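PDB 5JM6: aminopeptidase-like protein, which acts as an M18-family aminopeptidase, probably zinc-dependent, that forms a dodecamer and belongs to the cytoplasm-to-vacuole targeting (Cvt) pathway of selective autophagy. Local coordinates for the interface of chains A and B. Sequence-based numbering; all coordinates share one arbitrary frame. Chains: chain A/B, Aminopeptidase-like protein.

Contact 1: the interface of chains A and B. Residues chain A 170, 207, 213, 216-217, 223-224; chain B 399-400, 402.
The phenyl ring of B:Phe400 packs with one face against A:Leu207 and with its rim against A:Glu224 in the two-fold dimer interface of this M18-family aminopeptidase. It is carried by a loop just ahead of the 3-10 helix 401-403, and its partners all lie in loops of chain A.

Apolar contact dominates. CG of B:Phe400 is anti to its own carbonyl carbon (chi1 -58°), which points the ring into chain A. A:Leu207 covers one face obliquely: its methyl CD2 stands 3.9 Å above the ring plane, displaced toward the rim, and its CB lies 3.8 Å from CD2 of the ring. A:Glu224 packs against the CE1/CZ rim, on the side away from A:Leu207, its extended side chain crossing that of the phenylalanine at about a right angle. The methylene CG of A:Glu224 is 3.6 Å from CE1 of B:Phe400; the carboxylate is turned 36° from the ring plane, and its OE1 comes as near to CE1 as CG does. At the rim, CA of A:Gly217 approaches CE1 of B:Phe400 at 4.0 Å. Beyond the ring tip, CH2 of A:Trp170 is 4.2 Å from CZ of B:Phe400, while the hydroxyl OG1 of A:Thr216 sits over one face of the indole. Within chain B, the amide NE2 of B:Gln402 borders the phenyl edge in plane, and it also faces CD1 of A:Ile213. An alanine in place of B:Phe400 would probably leave a gap beside A:Leu207 and take away the rim that A:Glu224 packs on.

Polar linkage across this patch runs through water. The amide ND2 of B:Asn399 donates to the water at 2.8 Å in a fairly straight bond (164° at the hydrogen), and the same water lies 2.8 Å from the backbone O of A:Glu224. The side chain of B:Asn399 packs along the backbone here, its CB and CG lying against the carbonyl oxygen of A:Thr223.

Contact 2: the interface of chains A and B. Residues chain A 171, 203, 205-206; chain B 168, 483, 486, 488-490.
The loop after 3-10 helix 167-169 of chain A, with A:Asp171, and the loop holding A:Arg203 to A:Thr206 meet loop 483-488 and strand 489-492 of chain B, where A:Asp171 faces B:Ser486. The hydroxyl OG of B:Ser486, anti to its backbone N (chi1 167°), donates to OD1 of A:Asp171 at 2.8 Å from above the carboxylate plane, 50° out of it. OD1 also takes, through its syn lone pair, a bond of 2.7 Å from OG1 of A:Thr206. The other oxygen, OD2, accepts from the backbone N of A:Thr206 at 3.0 Å, so A:Thr206, itself at the interface, holds both carboxylate oxygens and probably fixes the group's rotation. B:Ser486 is itself positioned by the backbone N of B:Arg488, 2.9 Å from OG.

A:Arg203 NH1 forms a salt bridge of 3.4 Å with OD2 of A:Asp171. The guanidinium edge faces the carbonyl O of B:Arg488, with weak hydrogen bonds from NH1 and NH2. The two arginine side chains cross with their guanidinium planes 57° apart; A:Asp171 probably eases the nearness of like charges. The bend of B:Met490 at chi3 brings its methyl CE 3.4 Å from CB of A:Pro205 and against CD of A:Arg203.

B:Ser486 directly follows the zinc ligand B:His485, so this contact may help steady one edge of the active site while joining the dimer.

Contact 1: the interface of chains A and B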
loop_
_atom_site.group_PDB
_atom_site.type_symbol
_atom_site.label_atom_id
_atom_site.label_comp_id
_atom_site.label_asym_id
_atom_site.label_seq_id
_atom_site.Cartn_x
_atom_site.Cartn_y
_atom_site.Cartn_z
ATOM N N TRP A 170 -33.284 -1.824 5.908
ATOM C CA TRP A 170 -33.604 -1.944 4.486
ATOM C C TRP A 170 -34.726 -2.950 4.241
ATOM O O TRP A 170 -34.791 -3.984 4.906
ATOM C CB TRP A 170 -32.376 -2.376 3.685
ATOM C CG TRP A 170 -31.224 -1.416 3.663
ATOM C CD1 TRP A 170 -30.247 -1.294 4.604
ATOM C CD2 TRP A 170 -30.902 -0.476 2.625
ATOM N NE1 TRP A 170 -29.346 -0.327 4.229
ATOM C CE2 TRP A 170 -29.726 0.192 3.020
ATOM C CE3 TRP A 170 -31.500 -0.125 1.411
ATOM C CZ2 TRP A 170 -29.134 1.186 2.243
ATOM C CZ3 TRP A 170 -30.910 0.862 0.639
ATOM C CH2 TRP A 170 -29.740 1.507 1.060
ATOM N N LEU A 207 -30.934 -1.896 -3.536
ATOM C CA LEU A 207 -30.628 -2.029 -4.951
ATOM C C LEU A 207 -30.346 -3.494 -5.268
ATOM O O LEU A 207 -29.809 -4.216 -4.431
ATOM C CB LEU A 207 -29.431 -1.155 -5.324
ATOM C CG LEU A 207 -29.002 -1.132 -6.789
ATOM C CD1 LEU A 207 -30.085 -0.499 -7.640
ATOM C CD2 LEU A 207 -27.694 -0.377 -6.935
ATOM N N ILE A 213 -22.598 -2.805 -7.312
ATOM C CA ILE A 213 -22.509 -2.298 -5.949
ATOM C C ILE A 213 -23.051 -3.395 -5.037
ATOM O O ILE A 213 -23.367 -4.490 -5.503
ATOM C CB ILE A 213 -23.317 -0.988 -5.757
ATOM C CG1 ILE A 213 -23.326 -0.158 -7.042
ATOM C CG2 ILE A 213 -22.765 -0.162 -4.596
ATOM C CD1 ILE A 213 -24.269 1.034 -6.993
ATOM N N THR A 216 -26.986 -2.638 -0.372
ATOM C CA THR A 216 -27.053 -1.569 0.614
ATOM C C THR A 216 -26.254 -0.339 0.156
ATOM O O THR A 216 -26.373 0.756 0.713
ATOM C CB THR A 216 -26.562 -2.131 1.981
ATOM O OG1 THR A 216 -27.649 -2.815 2.620
ATOM C CG2 THR A 216 -26.014 -1.065 2.923
ATOM N N GLY A 217 -25.486 -0.512 -0.913
ATOM C CA GLY A 217 -24.655 0.561 -1.422
ATOM C C GLY A 217 -23.520 0.856 -0.466
ATOM O O GLY A 217 -23.045 -0.029 0.244
ATOM N N THR A 223 -28.433 10.013 1.381
ATOM C CA THR A 223 -28.602 9.921 -0.069
ATOM C C THR A 223 -29.235 8.580 -0.413
ATOM O O THR A 223 -30.193 8.512 -1.184
ATOM C CB THR A 223 -27.276 10.125 -0.836
ATOM O OG1 THR A 223 -26.887 11.502 -0.748
ATOM C CG2 THR A 223 -27.436 9.756 -2.307
ATOM N N GLU A 224 -28.620 7.511 0.078
ATOM C CA GLU A 224 -29.055 6.148 -0.214
ATOM C C GLU A 224 -30.182 5.542 0.633
ATOM O O GLU A 224 -30.776 4.549 0.213
ATOM C CB GLU A 224 -27.838 5.238 -0.142
ATOM C CG GLU A 224 -26.825 5.586 -1.203
ATOM C CD GLU A 224 -25.495 4.914 -0.992
ATOM O OE1 GLU A 224 -24.657 4.970 -1.913
ATOM O OE2 GLU A 224 -25.283 4.336 0.094
ATOM N N ASN B 399 -33.011 6.242 -5.291
ATOM C CA ASN B 399 -31.787 6.557 -4.562
ATOM C C ASN B 399 -30.463 6.060 -5.147
ATOM O O ASN B 399 -29.400 6.401 -4.625
ATOM C CB ASN B 399 -31.933 6.045 -3.136
ATOM C CG ASN B 399 -33.145 6.628 -2.445
ATOM O OD1 ASN B 399 -33.467 7.805 -2.622
ATOM N ND2 ASN B 399 -33.840 5.804 -1.673
ATOM N N PHE B 400 -30.498 5.233 -6.187
ATOM C CA PHE B 400 -29.275 5.028 -6.941
ATOM C C PHE B 400 -29.532 5.427 -8.385
ATOM O O PHE B 400 -29.733 4.575 -9.251
ATOM C CB PHE B 400 -28.839 3.560 -6.826
ATOM C CG PHE B 400 -28.608 3.108 -5.401
ATOM C CD1 PHE B 400 -27.361 3.243 -4.816
ATOM C CD2 PHE B 400 -29.640 2.568 -4.646
ATOM C CE1 PHE B 400 -27.140 2.839 -3.510
ATOM C CE2 PHE B 400 -29.425 2.164 -3.335
ATOM C CZ PHE B 400 -28.173 2.300 -2.769
ATOM N N GLN B 402 -27.418 6.743 -10.349
ATOM C CA GLN B 402 -26.257 6.342 -11.123
ATOM C C GLN B 402 -26.595 5.133 -11.995
ATOM O O GLN B 402 -26.078 4.998 -13.102
ATOM C CB GLN B 402 -25.070 6.037 -10.196
ATOM C CG GLN B 402 -25.371 5.089 -9.033
ATOM C CD GLN B 402 -25.481 5.802 -7.691
ATOM O OE1 GLN B 402 -26.203 6.791 -7.555
ATOM N NE2 GLN B 402 -24.758 5.302 -6.693
HETATM O O HOH W 1 -33.058 3.255 -0.876
#

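Contact 2: the interface of chains A and B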
loop_
_atom_site.group_PDB
_atom_site.type_symbol
_atom_site.label_atom_id
_atom_site.label_comp_id
_atom_site.label_asym_id
_atom_site.label_seq_id
_atom_site.Cartn_x
_atom_site.Cartn_y
_atom_site.Cartn_z
ATOM N N ASP A 171 -35.583 -2.652 3.266
ATOM C CA ASP A 171 -36.673 -3.545 2.864
ATOM C C ASP A 171 -37.537 -4.000 4.040
ATOM O O ASP A 171 -37.884 -5.176 4.148
ATOM C CB ASP A 171 -36.122 -4.774 2.128
ATOM C CG ASP A 171 -35.382 -4.415 0.849
ATOM O OD1 ASP A 171 -34.470 -5.175 0.462
ATOM O OD2 ASP A 171 -35.710 -3.381 0.230
ATOM N N ARG A 203 -40.926 2.804 2.989
ATOM C CA ARG A 203 -39.992 1.731 2.735
ATOM C C ARG A 203 -38.646 2.261 2.252
ATOM O O ARG A 203 -38.595 3.208 1.468
ATOM C CB ARG A 203 -40.617 0.780 1.722
ATOM C CG ARG A 203 -39.682 -0.186 1.076
ATOM C CD ARG A 203 -40.488 -1.315 0.501
ATOM N NE ARG A 203 -40.453 -2.500 1.342
ATOM C CZ ARG A 203 -39.754 -3.583 1.034
ATOM N NH1 ARG A 203 -39.056 -3.611 -0.091
ATOM N NH2 ARG A 203 -39.756 -4.635 1.839
ATOM N N PRO A 205 -35.877 0.948 0.005
ATOM C CA PRO A 205 -35.579 -0.158 -0.912
ATOM C C PRO A 205 -34.099 -0.375 -1.183
ATOM O O PRO A 205 -33.377 0.578 -1.474
ATOM C CB PRO A 205 -36.296 0.262 -2.190
ATOM C CG PRO A 205 -36.236 1.746 -2.169
ATOM C CD PRO A 205 -36.288 2.165 -0.718
ATOM N N THR A 206 -33.674 -1.630 -1.167
ATOM C CA THR A 206 -32.320 -1.981 -1.564
ATOM C C THR A 206 -32.178 -1.937 -3.078
ATOM O O THR A 206 -33.167 -1.911 -3.809
ATOM C CB THR A 206 -31.912 -3.374 -1.061
ATOM O OG1 THR A 206 -32.863 -4.343 -1.505
ATOM C CG2 THR A 206 -31.860 -3.399 0.444
ATOM N N THR B 168 -30.258 -8.924 3.445
ATOM C CA THR B 168 -31.660 -8.777 3.828
ATOM C C THR B 168 -32.238 -9.994 4.564
ATOM O O THR B 168 -33.362 -9.934 5.059
ATOM C CB THR B 168 -32.557 -8.477 2.600
ATOM O OG1 THR B 168 -32.639 -9.631 1.755
ATOM C CG2 THR B 168 -32.004 -7.303 1.807
ATOM N N SER B 483 -35.377 -3.707 -5.856
ATOM C CA SER B 483 -34.697 -4.600 -4.917
ATOM C C SER B 483 -34.913 -6.069 -5.256
ATOM O O SER B 483 -35.305 -6.868 -4.406
ATOM C CB SER B 483 -35.138 -4.318 -3.476
ATOM O OG SER B 483 -36.545 -4.265 -3.331
ATOM N N SER B 486 -33.904 -9.460 -3.159
ATOM C CA SER B 486 -34.110 -9.259 -1.729
ATOM C C SER B 486 -35.048 -10.321 -1.173
ATOM O O SER B 486 -35.850 -10.898 -1.908
ATOM C CB SER B 486 -34.686 -7.876 -1.439
ATOM O OG SER B 486 -35.156 -7.812 -0.104
ATOM N N ARG B 488 -37.375 -9.542 0.651
ATOM C CA ARG B 488 -38.650 -8.859 0.467
ATOM C C ARG B 488 -38.527 -7.696 -0.521
ATOM O O ARG B 488 -37.875 -6.695 -0.227
ATOM C CB ARG B 488 -39.157 -8.368 1.818
ATOM C CG ARG B 488 -40.576 -7.862 1.820
ATOM C CD ARG B 488 -41.043 -7.677 3.248
ATOM N NE ARG B 488 -42.436 -7.257 3.326
ATOM C CZ ARG B 488 -43.463 -8.092 3.424
ATOM N NH1 ARG B 488 -43.255 -9.403 3.449
ATOM N NH2 ARG B 488 -44.700 -7.621 3.493
ATOM N N ALA B 489 -39.199 -7.808 -1.663
ATOM C CA ALA B 489 -39.062 -6.839 -2.750
ATOM C C ALA B 489 -40.277 -5.922 -2.875
ATOM O O ALA B 489 -41.154 -5.911 -2.010
ATOM C CB ALA B 489 -38.801 -7.554 -4.065
ATOM N N MET B 490 -40.300 -5.131 -3.942
ATOM C CA MET B 490 -41.351 -4.141 -4.141
ATOM C C MET B 490 -41.804 -4.057 -5.598
ATOM O O MET B 490 -40.996 -4.192 -6.518
ATOM C CB MET B 490 -40.857 -2.773 -3.671
ATOM C CG MET B 490 -41.941 -1.732 -3.445
ATOM S SD MET B 490 -41.233 -0.094 -3.184
ATOM C CE MET B 490 -39.569 -0.539 -2.715
#

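Contact 1 and contact 2 are neighbouring patches of one two-fold interface, the centres of their C-alpha atoms about 11 Å apart. Sequence ties them together on chain A: A:Trp170 and A:Leu207 of contact 1 directly adjoin A:Asp171 and A:Thr206 of contact 2. Two stretches of chain A, around 170-171 and 206-207, thus take part in both contacts, while 213-224 serves contact 1. Chain B offers separate segments, 399-402 to the first and mainly 483-490 to the second. Symmetry repeats both with the chains exchanged, and together the patches help hold the two-fold pair within the dodecamer.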